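Local structure of alternansucrase (Leuconostoc mesenteroides, 6HVG) at residues R698-D706 with M864-L873. The protein belongs to glycoside hydrolase family 70 and joins a catalytic region of TIM-barrel type to repeats that resemble choline-binding or cell wall-binding modules. Numbering follows the deposited sequence.
Sequences RSNMWYFLD and MATDSSGKDL
W702 lies flat against the backbone of S869 and G870. The CA of G870 sits over the middle of the six-membered ring, 3.5 Å from its centroid and 15° off the normal, a CH-pi contact. S869 O lies over the same face, nearer the rim. CG of W702 is anti to the backbone N (chi1 -173°), which carries the indole out to this loop. T866 OG1 meets the ring at its edge, 3.6 Å from W702 CD1. T866 CG2 packs against the peptide between M701 and W702. Beyond it, L705 CD2 rests 3.5 Å from M864 CG, and L705 CD1 meets T866 OG1 tip to tip. The M864 end is the tightly packed part: M701, F704, L705 and M864 are buried there, and L881 of strand 881-885 also touches M701, F704 and T866. Toward K871 and L873 the contact opens to solvent. There N700 ND2 gives a hydrogen bond to G870 O (3.1 Å, N-H...O angle 142°), in the carbonyl plane but tilted from its own amide plane. The aliphatic part of K871 passes Y703 OH. The contact joins the loop after helix 681-692 to strand 862-866 and its following turn; D879 bonds to M701 and D867, bridging both. Van der Waals and CH-pi packing dominates, with a single hydrogen bond assigned across, consistent with complementary shape mattering more than charge.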
loop_
_atom_site.group_PDB
_atom_site.type_symbol
_atom_site.label_atom_id
_atom_site.label_comp_id
_atom_site.label_asym_id
_atom_site.label_seq_id
_atom_site.Cartn_x
_atom_site.Cartn_y
_atom_site.Cartn_z
ATOM N N ARG A 698 19.570 -3.478 -17.973
ATOM C CA ARG A 698 18.879 -4.708 -17.623
ATOM C C ARG A 698 19.921 -5.713 -17.215
ATOM O O ARG A 698 21.038 -5.632 -17.689
ATOM C CB ARG A 698 18.127 -5.196 -18.849
ATOM C CG ARG A 698 16.974 -4.292 -19.263
ATOM C CD ARG A 698 16.304 -4.788 -20.545
ATOM N NE ARG A 698 15.202 -3.908 -20.939
ATOM C CZ ARG A 698 14.803 -3.687 -22.194
ATOM N NH1 ARG A 698 15.392 -4.290 -23.226
ATOM N NH2 ARG A 698 13.803 -2.844 -22.433
ATOM N N SER A 699 19.576 -6.646 -16.338
ATOM C CA SER A 699 20.489 -7.738 -16.023
ATOM C C SER A 699 20.686 -8.642 -17.256
ATOM O O SER A 699 19.777 -8.835 -18.083
ATOM C CB SER A 699 19.962 -8.567 -14.857
ATOM O OG SER A 699 19.497 -7.742 -13.820
ATOM N N ASN A 700 21.893 -9.157 -17.409
ATOM C CA ASN A 700 22.178 -10.048 -18.510
ATOM C C ASN A 700 21.329 -11.322 -18.502
ATOM O O ASN A 700 20.874 -11.792 -17.447
ATOM C CB ASN A 700 23.649 -10.432 -18.506
ATOM C CG ASN A 700 24.525 -9.349 -19.066
ATOM O OD1 ASN A 700 24.056 -8.265 -19.398
ATOM N ND2 ASN A 700 25.815 -9.625 -19.144
ATOM N N MET A 701 21.116 -11.863 -19.698
ATOM C CA MET A 701 20.410 -13.115 -19.867
ATOM C C MET A 701 21.149 -14.230 -19.137
ATOM O O MET A 701 20.534 -15.207 -18.735
ATOM C CB MET A 701 20.290 -13.460 -21.343
ATOM C CG MET A 701 19.589 -12.418 -22.204
ATOM S SD MET A 701 17.886 -12.049 -21.770
ATOM C CE MET A 701 17.116 -13.618 -22.143
ATOM N N TRP A 702 22.462 -14.084 -18.971
ATOM C CA TRP A 702 23.275 -14.974 -18.117
ATOM C C TRP A 702 22.593 -15.341 -16.805
ATOM O O TRP A 702 22.687 -16.476 -16.368
ATOM C CB TRP A 702 24.641 -14.333 -17.793
ATOM C CG TRP A 702 25.613 -15.241 -17.063
ATOM C CD1 TRP A 702 26.314 -16.302 -17.600
ATOM C CD2 TRP A 702 26.006 -15.165 -15.692
ATOM N NE1 TRP A 702 27.103 -16.898 -16.635
ATOM C CE2 TRP A 702 26.933 -16.217 -15.456
ATOM C CE3 TRP A 702 25.663 -14.320 -14.629
ATOM C CZ2 TRP A 702 27.517 -16.430 -14.211
ATOM C CZ3 TRP A 702 26.234 -14.544 -13.387
ATOM C CH2 TRP A 702 27.150 -15.595 -13.191
ATOM N N TYR A 703 21.904 -14.388 -16.186
ATOM C CA TYR A 703 21.287 -14.634 -14.878
ATOM C C TYR A 703 20.204 -15.717 -14.879
ATOM O O TYR A 703 19.966 -16.338 -13.841
ATOM C CB TYR A 703 20.763 -13.333 -14.254
ATOM C CG TYR A 703 21.888 -12.451 -13.747
ATOM C CD1 TYR A 703 22.556 -12.761 -12.571
ATOM C CD2 TYR A 703 22.304 -11.321 -14.459
ATOM C CE1 TYR A 703 23.590 -11.974 -12.110
ATOM C CE2 TYR A 703 23.343 -10.536 -14.011
ATOM C CZ TYR A 703 23.979 -10.872 -12.838
ATOM O OH TYR A 703 25.001 -10.097 -12.392
ATOM N N PHE A 704 19.571 -15.949 -16.027
ATOM C CA PHE A 704 18.580 -17.019 -16.142
ATOM C C PHE A 704 19.172 -18.403 -15.868
ATOM O O PHE A 704 18.458 -19.298 -15.402
ATOM C CB PHE A 704 17.944 -17.031 -17.525
ATOM C CG PHE A 704 16.881 -15.989 -17.726
ATOM C CD1 PHE A 704 15.629 -16.169 -17.232
ATOM C CD2 PHE A 704 17.143 -14.849 -18.456
ATOM C CE1 PHE A 704 14.641 -15.224 -17.451
ATOM C CE2 PHE A 704 16.162 -13.900 -18.685
ATOM C CZ PHE A 704 14.910 -14.083 -18.174
ATOM N N LEU A 705 20.456 -18.574 -16.157
ATOM C CA LEU A 705 21.107 -19.872 -16.026
ATOM C C LEU A 705 21.282 -20.316 -14.572
ATOM O O LEU A 705 21.143 -21.510 -14.290
ATOM C CB LEU A 705 22.473 -19.861 -16.731
ATOM C CG LEU A 705 22.497 -19.525 -18.229
ATOM C CD1 LEU A 705 23.903 -19.600 -18.796
ATOM C CD2 LEU A 705 21.595 -20.454 -19.021
ATOM N N ASP A 706 21.608 -19.375 -13.674
ATOM C CA ASP A 706 21.907 -19.658 -12.270
ATOM C C ASP A 706 23.034 -20.691 -12.227
ATOM O O ASP A 706 22.849 -21.812 -11.759
ATOM C CB ASP A 706 20.634 -20.121 -11.545
ATOM C CG ASP A 706 20.852 -20.415 -10.059
ATOM O OD1 ASP A 706 21.679 -19.736 -9.422
ATOM O OD2 ASP A 706 20.178 -21.321 -9.511
ATOM N N MET A 864 20.052 -24.793 -21.746
ATOM C CA MET A 864 20.001 -23.360 -21.731
ATOM C C MET A 864 21.438 -22.880 -21.547
ATOM O O MET A 864 22.175 -23.386 -20.687
ATOM C CB MET A 864 19.085 -22.860 -20.613
ATOM C CG MET A 864 18.695 -21.401 -20.738
ATOM S SD MET A 864 17.632 -20.795 -19.386
ATOM C CE MET A 864 16.058 -21.449 -19.884
ATOM N N ALA A 865 21.833 -21.924 -22.382
ATOM C CA ALA A 865 23.185 -21.378 -22.390
ATOM C C ALA A 865 23.108 -19.926 -22.837
ATOM O O ALA A 865 22.063 -19.459 -23.278
ATOM C CB ALA A 865 24.076 -22.166 -23.332
ATOM N N THR A 866 24.207 -19.208 -22.678
ATOM C CA THR A 866 24.293 -17.816 -23.109
ATOM C C THR A 866 25.674 -17.545 -23.628
ATOM O O THR A 866 26.653 -18.131 -23.145
ATOM C CB THR A 866 24.024 -16.785 -21.975
ATOM O OG1 THR A 866 24.903 -17.016 -20.869
ATOM C CG2 THR A 866 22.562 -16.821 -21.487
ATOM N N ASP A 867 25.751 -16.655 -24.609
ATOM C CA ASP A 867 27.030 -16.199 -25.093
ATOM C C ASP A 867 27.548 -15.179 -24.090
ATOM O O ASP A 867 27.685 -14.006 -24.403
ATOM C CB ASP A 867 26.884 -15.592 -26.481
ATOM C CG ASP A 867 28.218 -15.205 -27.089
ATOM O OD1 ASP A 867 29.255 -15.835 -26.755
ATOM O OD2 ASP A 867 28.218 -14.230 -27.865
ATOM N N SER A 868 27.806 -15.645 -22.868
ATOM C CA SER A 868 28.142 -14.781 -21.754
ATOM C C SER A 868 28.623 -15.606 -20.567
ATOM O O SER A 868 28.255 -16.766 -20.409
ATOM C CB SER A 868 26.915 -13.971 -21.350
ATOM O OG SER A 868 27.184 -13.223 -20.189
ATOM N N SER A 869 29.460 -14.999 -19.734
ATOM C CA SER A 869 30.059 -15.675 -18.586
ATOM C C SER A 869 29.774 -14.971 -17.260
ATOM O O SER A 869 30.203 -15.449 -16.209
ATOM C CB SER A 869 31.572 -15.755 -18.799
ATOM O OG SER A 869 32.208 -16.507 -17.779
ATOM N N GLY A 870 29.033 -13.859 -17.290
ATOM C CA GLY A 870 28.745 -13.101 -16.061
ATOM C C GLY A 870 28.110 -11.748 -16.317
ATOM O O GLY A 870 27.489 -11.534 -17.351
ATOM N N LYS A 871 28.274 -10.827 -15.364
ATOM C CA LYS A 871 27.833 -9.423 -15.511
ATOM C C LYS A 871 28.411 -8.721 -16.748
ATOM O O LYS A 871 27.709 -7.953 -17.399
ATOM C CB LYS A 871 28.285 -8.596 -14.304
ATOM C CG LYS A 871 27.779 -9.037 -12.940
ATOM C CD LYS A 871 28.200 -8.075 -11.824
ATOM C CE LYS A 871 29.698 -8.157 -11.523
ATOM N NZ LYS A 871 30.148 -7.155 -10.515
ATOM N N ASP A 872 29.692 -8.962 -17.037
ATOM C CA ASP A 872 30.429 -8.184 -18.039
ATOM C C ASP A 872 30.754 -8.998 -19.276
ATOM O O ASP A 872 31.015 -10.196 -19.195
ATOM C CB ASP A 872 31.733 -7.640 -17.438
ATOM C CG ASP A 872 31.491 -6.746 -16.232
ATOM O OD1 ASP A 872 30.771 -5.732 -16.366
ATOM O OD2 ASP A 872 32.034 -7.050 -15.152
ATOM N N LEU A 873 30.779 -8.311 -20.416
ATOM C CA LEU A 873 30.905 -8.939 -21.721
ATOM C C LEU A 873 32.295 -8.730 -22.329
ATOM O O LEU A 873 32.740 -7.607 -22.491
ATOM C CB LEU A 873 29.854 -8.340 -22.660
ATOM C CG LEU A 873 28.363 -8.598 -22.405
ATOM C CD1 LEU A 873 27.849 -7.879 -21.169
ATOM C CD2 LEU A 873 27.533 -8.167 -23.607
#